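Local coordinates for putative cytoplasmic protein (Salmonella enterica subsp. enterica serovar Typhimurium, PDB 4IQN), which is of unknown function and belongs to the DUF5066 family, for which no activity can yet be assigned, at residues Asp64-Ser67 and Met71-Ile74; Glu95-Val100 and Glu110-Val115; Ile151-Arg156 and Val167-Asn172. All coordinates share one frame; numbering follows the deposited sequence. Where two conformers were deposited one is given.

Interaction 1. Residues Asp64-Ser67 and Met71-Ile74; sequences DLLS and MPVI
Leu-65 and Val-73 meet because of their first torsions: CG of Leu-65 sits between its own N and C (chi1 70°), and CG1 of Val-73 lies opposite its N (179°), which turns CG2 to the leucine. Leu-65 CD1 then packs 3.6 Å from Val-73 CG2, the two side chains slanting across each other. The setting is a tight, hairpin-like reversal, with three residues between the segments, inside the long irregular connection from strand 48-49 to strand 86-87. Its one direct backbone hydrogen bond across the turn runs from Ser-67 N to Met-71 O (2.9 Å), nearly straight at 164°, with the donor tilted from the carbonyl plane. Further from the turn a water replaces such a bond, donating to Leu-65 O and accepting from Val-73 N at 2.8 Å. The second leucine branch, Leu-65 CD2, reaches Ile-74 CD1 at 4.1 Å, the side chains roughly perpendicular. Leu-66 CD2 lies against the Met-71 to Pro-72 peptide, 3.4 Å from Pro-72 N. Ser-67 OG accepts a hydrogen bond from Tyr-69 N within the turn; a second water lies 2.7 Å from Ser-67 OG and donates to Met-71 O.

Interaction 2. Residues Glu95-Val100 and Glu110-Val115; sequences EAYYGV and EDLMPV
Tyr-97 reaches from its helix to Leu-112 and Val-115 and lies at about a right angle to both side chains. Leu-112 meets the ring at its phenolic end: CD1 lies near the ring plane, at the edge, 3.6 Å from Tyr-97 OH and 4.0 Å from Tyr-97 CE1. Val-115 comes in closer to the root of the ring, where its CG2 is 3.9 Å from Tyr-97 CD1 along an oblique line. The two aliphatic groups therefore follow one another along the CD1-CE1 side of the tyrosine. The other valine branch turns to the preceding residue of the helix, with Val-115 CG1 3.7 Å from Ala-96 CB. Chi1 of Val-115, 175°, puts CG1 opposite the backbone N and divides the two methyls between alanine and tyrosine.

In the fold this is a helix-on-loop packing: helix 93-99 lies against the irregular chain that returns towards strand 124-128. A cis peptide bond before Pro-114 falls between the two contacting residues of that chain, Leu-112 and Val-115. No hydrogen bond links the segments, and the contact is apolar and buried, with 183 Å² of surface enclosed over both sides. Phe-216 of helix 214-217 touches Tyr-97, Leu-112 and Val-115 alike, so a third element joins the cluster.

The polar end of the tyrosine is satisfied despite the leucine methyl beside it, because Tyr-97 OH hydrogen-bonds to Ile-107 O in the intervening loop. That bond ties down the far end of the ring, while the helix backbone holds its base. Ala-96 also touches Trp-116, in the loop that follows.

Interaction 3. Residues Ile151-Arg156 and Val167-Asn172; sequences IARMER and VEYLYN
Arg-153 and Tyr-169 meet through one terminal nitrogen of the guanidinium group: Arg-153 NH2 is 3.9 Å from both Tyr-169 CD1 and Tyr-169 CE1. The nitrogen lies near the ring plane, at the edge, so the geometry is not that of a cation-pi stack over a face. The guanidinium and ring planes stand 53° apart. This is strand-to-helix packing, in which strand 151-155 of the four-stranded antiparallel sheet receives a side chain from helix 166-174. A looser apolar approach, Ile-151 CG1 to Tyr-169 CB at 4.4 Å, completes the direct contact. Ile-151 and Arg-153 are two apart along the strand, and both reach the same tyrosine, Ile-151 at its base and Arg-153 along the ring edge. The two segments bury 122 Å² over both sides. Tyr-169 is buried, and other parts of the chain also pack on it, among them Ile-136 of strand 135-140, which touches Ile-151 and Arg-153 as well.

The arginine gets to the ring because its chain is extended from CG to NE, with chi2 at 175° and chi3 at 174°. Further out, polar partners fix both groups. Arg-153 NH2 forms a salt bridge to Glu-163, and its NH1 is hydrogen-bonded to Gln-134. The two bonds would restrict rotation of the guanidinium, and Glu-163 probably balances its charge. On the helix side, the bond Tyr-171 N to Val-167 O, 3.0 Å long, belongs to the turn that carries Tyr-169; the OH of Tyr-169 is hydrogen-bonded to His-130 ND1.

In the fold
From the N terminus the three contacts come in series, each closing its own loop before the next begins. Interaction 1 closes a three-residue turn within the long connection between strands 48-49 and 86-87; interaction 2 follows, bringing the chain after helix 93-99 back onto that helix; interaction 3 spans strand 158-161 to join strand 151-155 to helix 166-174. None nests within or crosses another. In space interaction 3 lies between the others and touches both: Val-73 CG1 packs 4.0 Å from Leu-170 CD2, and Ala-96 CA lies 3.6 Å from Met-154 CE. Interactions 1 and 2 do not touch, their nearest atoms being about 11 Å apart.

Interaction 1. Residues Asp64-Ser67 and Met71-Ile74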
loop_
_atom_site.group_PDB
_atom_site.type_symbol
_atom_site.label_atom_id
_atom_site.label_comp_id
_atom_site.label_asym_id
_atom_site.label_seq_id
_atom_site.Cartn_x
_atom_site.Cartn_y
_atom_site.Cartn_z
ATOM N N ASP A 64 -4.378 -15.149 3.323
ATOM C CA ASP A 64 -5.712 -14.774 3.773
ATOM C C ASP A 64 -5.718 -14.289 5.246
ATOM O O ASP A 64 -6.756 -14.301 5.923
ATOM C CB ASP A 64 -6.663 -15.975 3.593
ATOM C CG ASP A 64 -6.933 -16.307 2.123
ATOM O OD1 ASP A 64 -7.016 -15.356 1.302
ATOM O OD2 ASP A 64 -7.092 -17.521 1.788
ATOM N N LEU A 65 -4.572 -13.834 5.728
ATOM C CA LEU A 65 -4.449 -13.397 7.124
ATOM C C LEU A 65 -5.413 -12.273 7.447
ATOM O O LEU A 65 -5.797 -11.498 6.576
ATOM C CB LEU A 65 -3.004 -13.017 7.453
ATOM C CG LEU A 65 -2.467 -11.760 6.811
ATOM C CD1 LEU A 65 -2.707 -10.556 7.731
ATOM C CD2 LEU A 65 -0.980 -11.908 6.551
ATOM N N LEU A 66 -5.832 -12.260 8.705
ATOM C CA LEU A 66 -6.729 -11.271 9.272
ATOM C C LEU A 66 -6.034 -10.722 10.513
ATOM O O LEU A 66 -5.579 -11.487 11.357
ATOM C CB LEU A 66 -8.071 -11.927 9.658
ATOM C CG LEU A 66 -8.980 -12.390 8.522
ATOM C CD1 LEU A 66 -10.209 -13.167 8.982
ATOM C CD2 LEU A 66 -9.416 -11.166 7.723
ATOM N N SER A 67 -5.937 -9.396 10.615
ATOM C CA SER A 67 -5.270 -8.778 11.723
ATOM C C SER A 67 -6.040 -8.973 13.017
ATOM O O SER A 67 -7.134 -9.547 13.026
ATOM C CB SER A 67 -5.126 -7.276 11.491
ATOM O OG SER A 67 -6.388 -6.639 11.543
HETATM N N MSE A 71 -9.741 -8.092 10.232
HETATM C CA MSE A 71 -9.906 -7.529 8.884
HETATM C C MSE A 71 -8.669 -7.845 8.084
HETATM O O MSE A 71 -7.578 -7.950 8.644
HETATM C CB MSE A 71 -10.099 -6.004 8.965
HETATM C CG MSE A 71 -11.222 -5.637 9.919
HETATM SE SE MSE A 71 -11.501 -3.697 9.999
HETATM C CE MSE A 71 -11.816 -3.354 8.103
ATOM N N PRO A 72 -8.814 -7.984 6.765
ATOM C CA PRO A 72 -7.688 -8.371 5.931
ATOM C C PRO A 72 -6.631 -7.276 5.769
ATOM O O PRO A 72 -6.865 -6.143 6.166
ATOM C CB PRO A 72 -8.343 -8.713 4.591
ATOM C CG PRO A 72 -9.594 -7.916 4.545
ATOM C CD PRO A 72 -10.059 -7.860 5.974
ATOM N N VAL A 73 -5.480 -7.639 5.200
ATOM C CA VAL A 73 -4.382 -6.712 4.937
ATOM C C VAL A 73 -3.925 -6.769 3.484
ATOM O O VAL A 73 -3.635 -5.726 2.846
ATOM C CB VAL A 73 -3.190 -7.046 5.809
ATOM C CG1 VAL A 73 -2.013 -6.108 5.538
ATOM C CG2 VAL A 73 -3.569 -7.047 7.285
ATOM N N ILE A 74 -3.827 -7.995 2.970
ATOM C CA ILE A 74 -3.255 -8.209 1.650
ATOM C C ILE A 74 -4.233 -8.888 0.705
ATOM O O ILE A 74 -3.825 -9.609 -0.181
ATOM C CB ILE A 74 -1.963 -9.031 1.777
ATOM C CG1 ILE A 74 -2.213 -10.341 2.537
ATOM C CG2 ILE A 74 -0.884 -8.245 2.508
ATOM C CD1 ILE A 74 -1.050 -11.292 2.455
HETATM O O HOH W 1 -5.178 -10.262 4.334
HETATM O O HOH W 2 -6.339 -5.327 9.139
#

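Interaction 2. Residues Glu95-Val100 and Glu110-Val115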
loop_
_atom_site.group_PDB
_atom_site.type_symbol
_atom_site.label_atom_id
_atom_site.label_comp_id
_atom_site.label_asym_id
_atom_site.label_seq_id
_atom_site.Cartn_x
_atom_site.Cartn_y
_atom_site.Cartn_z
ATOM N N GLU A 95 -10.952 5.874 -4.941
ATOM C CA GLU A 95 -10.720 6.560 -3.666
ATOM C C GLU A 95 -10.777 8.069 -3.871
ATOM O O GLU A 95 -11.384 8.776 -3.090
ATOM C CB GLU A 95 -9.367 6.148 -3.083
ATOM C CG GLU A 95 -9.309 4.705 -2.586
ATOM C CD GLU A 95 -8.998 3.621 -3.658
ATOM O OE1 GLU A 95 -8.917 3.944 -4.877
ATOM O OE2 GLU A 95 -8.832 2.435 -3.231
ATOM N N ALA A 96 -10.178 8.551 -4.958
ATOM C CA ALA A 96 -10.203 9.993 -5.291
ATOM C C ALA A 96 -11.593 10.524 -5.595
ATOM O O ALA A 96 -11.974 11.623 -5.174
ATOM C CB ALA A 96 -9.281 10.274 -6.484
ATOM N N TYR A 97 -12.342 9.738 -6.349
ATOM C CA TYR A 97 -13.696 10.055 -6.711
ATOM C C TYR A 97 -14.608 10.140 -5.481
ATOM O O TYR A 97 -15.344 11.132 -5.287
ATOM C CB TYR A 97 -14.190 8.985 -7.650
ATOM C CG TYR A 97 -15.354 9.360 -8.498
ATOM C CD1 TYR A 97 -15.251 10.390 -9.416
ATOM C CD2 TYR A 97 -16.535 8.672 -8.417
ATOM C CE1 TYR A 97 -16.302 10.717 -10.245
ATOM C CE2 TYR A 97 -17.610 8.995 -9.237
ATOM C CZ TYR A 97 -17.486 10.026 -10.156
ATOM O OH TYR A 97 -18.517 10.399 -11.002
ATOM N N TYR A 98 -14.524 9.120 -4.635
ATOM C CA TYR A 98 -15.254 9.127 -3.352
ATOM C C TYR A 98 -14.769 10.304 -2.469
ATOM O O TYR A 98 -15.554 10.876 -1.695
ATOM C CB TYR A 98 -15.123 7.756 -2.639
ATOM C CG TYR A 98 -15.322 7.858 -1.170
ATOM C CD1 TYR A 98 -16.615 7.845 -0.619
ATOM C CD2 TYR A 98 -14.232 8.031 -0.299
ATOM C CE1 TYR A 98 -16.821 7.975 0.749
ATOM C CE2 TYR A 98 -14.428 8.157 1.075
ATOM C CZ TYR A 98 -15.721 8.131 1.588
ATOM O OH TYR A 98 -15.908 8.256 2.911
ATOM N N GLY A 99 -13.498 10.669 -2.581
ATOM C CA GLY A 99 -12.901 11.711 -1.745
ATOM C C GLY A 99 -13.510 13.096 -1.909
ATOM O O GLY A 99 -13.530 13.881 -0.975
ATOM N N VAL A 100 -13.970 13.411 -3.117
ATOM C CA VAL A 100 -14.639 14.677 -3.357
ATOM C C VAL A 100 -16.150 14.511 -3.391
ATOM O O VAL A 100 -16.867 15.385 -3.875
ATOM C CB VAL A 100 -14.116 15.421 -4.597
ATOM C CG1 VAL A 100 -12.732 15.989 -4.325
ATOM C CG2 VAL A 100 -14.095 14.498 -5.829
ATOM N N GLU A 110 -16.442 6.165 -14.828
ATOM C CA GLU A 110 -15.899 5.960 -16.180
ATOM C C GLU A 110 -16.053 7.213 -17.046
ATOM O O GLU A 110 -15.155 7.547 -17.805
ATOM C CB GLU A 110 -16.559 4.753 -16.858
ATOM C CG GLU A 110 -16.234 3.408 -16.194
ATOM C CD GLU A 110 -17.105 3.018 -14.973
ATOM O OE1 GLU A 110 -18.085 3.726 -14.616
ATOM O OE2 GLU A 110 -16.788 1.970 -14.347
ATOM N N ASP A 111 -17.170 7.917 -16.901
ATOM C CA ASP A 111 -17.425 9.164 -17.652
ATOM C C ASP A 111 -16.483 10.314 -17.273
ATOM O O ASP A 111 -16.362 11.296 -18.024
ATOM C CB ASP A 111 -18.885 9.630 -17.470
ATOM C CG ASP A 111 -19.902 8.632 -18.022
ATOM O OD1 ASP A 111 -19.536 7.681 -18.745
ATOM O OD2 ASP A 111 -21.088 8.786 -17.720
ATOM N N LEU A 112 -15.834 10.216 -16.116
ATOM C CA LEU A 112 -14.977 11.314 -15.649
ATOM C C LEU A 112 -13.477 10.967 -15.540
ATOM O O LEU A 112 -12.676 11.785 -15.069
ATOM C CB LEU A 112 -15.549 11.873 -14.346
ATOM C CG LEU A 112 -16.829 12.713 -14.570
ATOM C CD1 LEU A 112 -17.470 13.069 -13.246
ATOM C CD2 LEU A 112 -16.568 13.989 -15.367
HETATM N N MSE A 113 -13.104 9.782 -16.033
HETATM C CA MSE A 113 -11.712 9.331 -16.085
HETATM C C MSE A 113 -10.891 10.203 -16.997
HETATM O O MSE A 113 -11.397 10.613 -18.045
HETATM C CB MSE A 113 -11.624 7.831 -16.387
HETATM C CG MSE A 113 -12.130 7.062 -15.167
HETATM SE SE MSE A 113 -10.852 6.970 -13.672
HETATM C CE MSE A 113 -9.506 5.833 -14.530
ATOM N N PRO A 114 -9.578 10.230 -16.783
ATOM C CA PRO A 114 -8.897 10.108 -15.509
ATOM C C PRO A 114 -9.283 11.014 -14.374
ATOM O O PRO A 114 -9.403 12.224 -14.577
ATOM C CB PRO A 114 -7.431 10.327 -15.886
ATOM C CG PRO A 114 -7.496 11.309 -17.000
ATOM C CD PRO A 114 -8.744 10.964 -17.768
ATOM N N VAL A 115 -9.466 10.420 -13.194
ATOM C CA VAL A 115 -9.788 11.216 -12.007
ATOM C C VAL A 115 -8.504 11.758 -11.369
ATOM O O VAL A 115 -8.381 12.959 -11.106
ATOM C CB VAL A 115 -10.621 10.406 -11.014
ATOM C CG1 VAL A 115 -10.844 11.201 -9.723
ATOM C CG2 VAL A 115 -11.983 10.096 -11.606
#

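Interaction 3. Residues Ile151-Arg156 and Val167-Asn172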
loop_
_atom_site.group_PDB
_atom_site.type_symbol
_atom_site.label_atom_id
_atom_site.label_comp_id
_atom_site.label_asym_id
_atom_site.label_seq_id
_atom_site.Cartn_x
_atom_site.Cartn_y
_atom_site.Cartn_z
ATOM N N ILE A 151 5.148 3.521 2.591
ATOM C CA ILE A 151 3.703 3.496 2.599
ATOM C C ILE A 151 3.179 4.899 2.279
ATOM O O ILE A 151 3.739 5.901 2.742
ATOM C CB ILE A 151 3.202 3.067 3.986
ATOM C CG1 ILE A 151 3.612 1.600 4.228
ATOM C CG2 ILE A 151 1.693 3.265 4.152
ATOM C CD1 ILE A 151 2.825 0.612 3.384
ATOM N N ALA A 152 2.123 4.950 1.474
ATOM C CA ALA A 152 1.375 6.183 1.231
ATOM C C ALA A 152 -0.021 6.020 1.801
ATOM O O ALA A 152 -0.563 4.893 1.846
ATOM C CB ALA A 152 1.303 6.480 -0.236
ATOM N N ARG A 153 -0.602 7.148 2.219
ATOM C CA ARG A 153 -1.954 7.210 2.714
ATOM C C ARG A 153 -2.788 8.191 1.903
ATOM O O ARG A 153 -2.261 9.185 1.382
ATOM C CB ARG A 153 -1.982 7.624 4.214
ATOM C CG ARG A 153 -1.520 6.541 5.138
ATOM C CD ARG A 153 -1.442 7.017 6.566
ATOM N NE ARG A 153 -1.143 5.955 7.496
ATOM C CZ ARG A 153 -2.040 5.282 8.223
ATOM N NH1 ARG A 153 -3.326 5.571 8.186
ATOM N NH2 ARG A 153 -1.636 4.345 9.048
HETATM N N MSE A 154 -4.084 7.916 1.803
HETATM C CA MSE A 154 -5.023 8.838 1.171
HETATM C C MSE A 154 -6.274 8.956 2.003
HETATM O O MSE A 154 -6.896 7.975 2.389
HETATM C CB MSE A 154 -5.292 8.438 -0.272
HETATM C CG MSE A 154 -6.365 9.290 -0.924
HETATM SE SE MSE A 154 -6.479 8.718 -2.764
HETATM C CE MSE A 154 -7.114 10.412 -3.499
ATOM N N GLU A 155 -6.666 10.177 2.276
ATOM C CA GLU A 155 -7.898 10.444 3.006
ATOM C C GLU A 155 -8.596 11.582 2.331
ATOM O O GLU A 155 -7.986 12.615 2.099
ATOM C CB GLU A 155 -7.608 10.837 4.441
ATOM C CG GLU A 155 -8.891 10.857 5.267
ATOM C CD GLU A 155 -8.665 11.461 6.617
ATOM O OE1 GLU A 155 -8.372 12.694 6.698
ATOM O OE2 GLU A 155 -8.788 10.686 7.587
ATOM N N ARG A 156 -9.869 11.391 2.023
ATOM C CA ARG A 156 -10.622 12.297 1.168
ATOM C C ARG A 156 -9.758 12.704 -0.032
ATOM O O ARG A 156 -9.355 11.852 -0.817
ATOM C CB ARG A 156 -11.184 13.461 1.979
ATOM C CG ARG A 156 -12.228 12.983 2.994
ATOM C CD ARG A 156 -11.985 13.628 4.329
ATOM N NE ARG A 156 -12.064 15.075 4.227
ATOM C CZ ARG A 156 -11.630 15.926 5.163
ATOM N NH1 ARG A 156 -11.778 17.240 4.984
ATOM N NH2 ARG A 156 -11.048 15.479 6.284
ATOM N N VAL A 167 6.268 -2.822 7.254
ATOM C CA VAL A 167 6.711 -3.310 8.551
ATOM C C VAL A 167 6.284 -2.338 9.662
ATOM O O VAL A 167 5.648 -2.753 10.625
ATOM C CB VAL A 167 8.226 -3.558 8.597
ATOM C CG1 VAL A 167 8.707 -4.004 9.972
ATOM C CG2 VAL A 167 8.626 -4.631 7.559
ATOM N N GLU A 168 6.594 -1.073 9.509
ATOM C CA GLU A 168 6.174 -0.070 10.488
ATOM C C GLU A 168 4.641 -0.009 10.591
ATOM O O GLU A 168 4.087 0.037 11.693
ATOM C CB GLU A 168 6.740 1.300 10.134
ATOM C CG GLU A 168 6.285 2.402 11.094
ATOM C CD GLU A 168 6.958 3.737 10.921
ATOM O OE1 GLU A 168 7.669 3.972 9.913
ATOM O OE2 GLU A 168 6.766 4.601 11.822
ATOM N N TYR A 169 3.961 -0.023 9.447
ATOM C CA TYR A 169 2.515 0.003 9.426
ATOM C C TYR A 169 1.945 -1.149 10.260
ATOM O O TYR A 169 1.076 -0.948 11.126
ATOM C CB TYR A 169 1.985 -0.021 7.970
ATOM C CG TYR A 169 0.505 -0.251 7.865
ATOM C CD1 TYR A 169 -0.404 0.795 8.028
ATOM C CD2 TYR A 169 -0.014 -1.527 7.642
ATOM C CE1 TYR A 169 -1.759 0.590 7.965
ATOM C CE2 TYR A 169 -1.367 -1.755 7.548
ATOM C CZ TYR A 169 -2.260 -0.701 7.713
ATOM O OH TYR A 169 -3.627 -0.916 7.656
ATOM N N LEU A 170 2.433 -2.370 10.027
ATOM C CA LEU A 170 1.885 -3.516 10.721
ATOM C C LEU A 170 2.207 -3.545 12.222
ATOM O O LEU A 170 1.349 -3.956 13.026
ATOM C CB LEU A 170 2.320 -4.824 10.048
ATOM C CG LEU A 170 1.617 -5.059 8.725
ATOM C CD1 LEU A 170 2.193 -6.342 8.124
ATOM C CD2 LEU A 170 0.104 -5.187 8.856
ATOM N N TYR A 171 3.412 -3.139 12.609
ATOM C CA TYR A 171 3.734 -3.067 14.039
ATOM C C TYR A 171 2.727 -2.164 14.737
ATOM O O TYR A 171 2.278 -2.452 15.871
ATOM C CB TYR A 171 5.162 -2.561 14.275
ATOM C CG TYR A 171 6.202 -3.657 14.382
ATOM C CD1 TYR A 171 6.354 -4.404 15.557
ATOM C CD2 TYR A 171 7.014 -3.969 13.320
ATOM C CE1 TYR A 171 7.290 -5.409 15.651
ATOM C CE2 TYR A 171 7.977 -4.975 13.422
ATOM C CZ TYR A 171 8.110 -5.702 14.579
ATOM O OH TYR A 171 9.065 -6.720 14.682
ATOM N N ASN A 172 2.377 -1.073 14.073
ATOM C CA ASN A 172 1.399 -0.146 14.648
ATOM C C ASN A 172 -0.002 -0.795 14.722
ATOM O O ASN A 172 -0.654 -0.727 15.756
ATOM C CB ASN A 172 1.413 1.189 13.930
ATOM C CG ASN A 172 2.580 2.068 14.351
ATOM O OD1 ASN A 172 3.689 2.024 13.805
ATOM N ND2 ASN A 172 2.340 2.860 15.340
#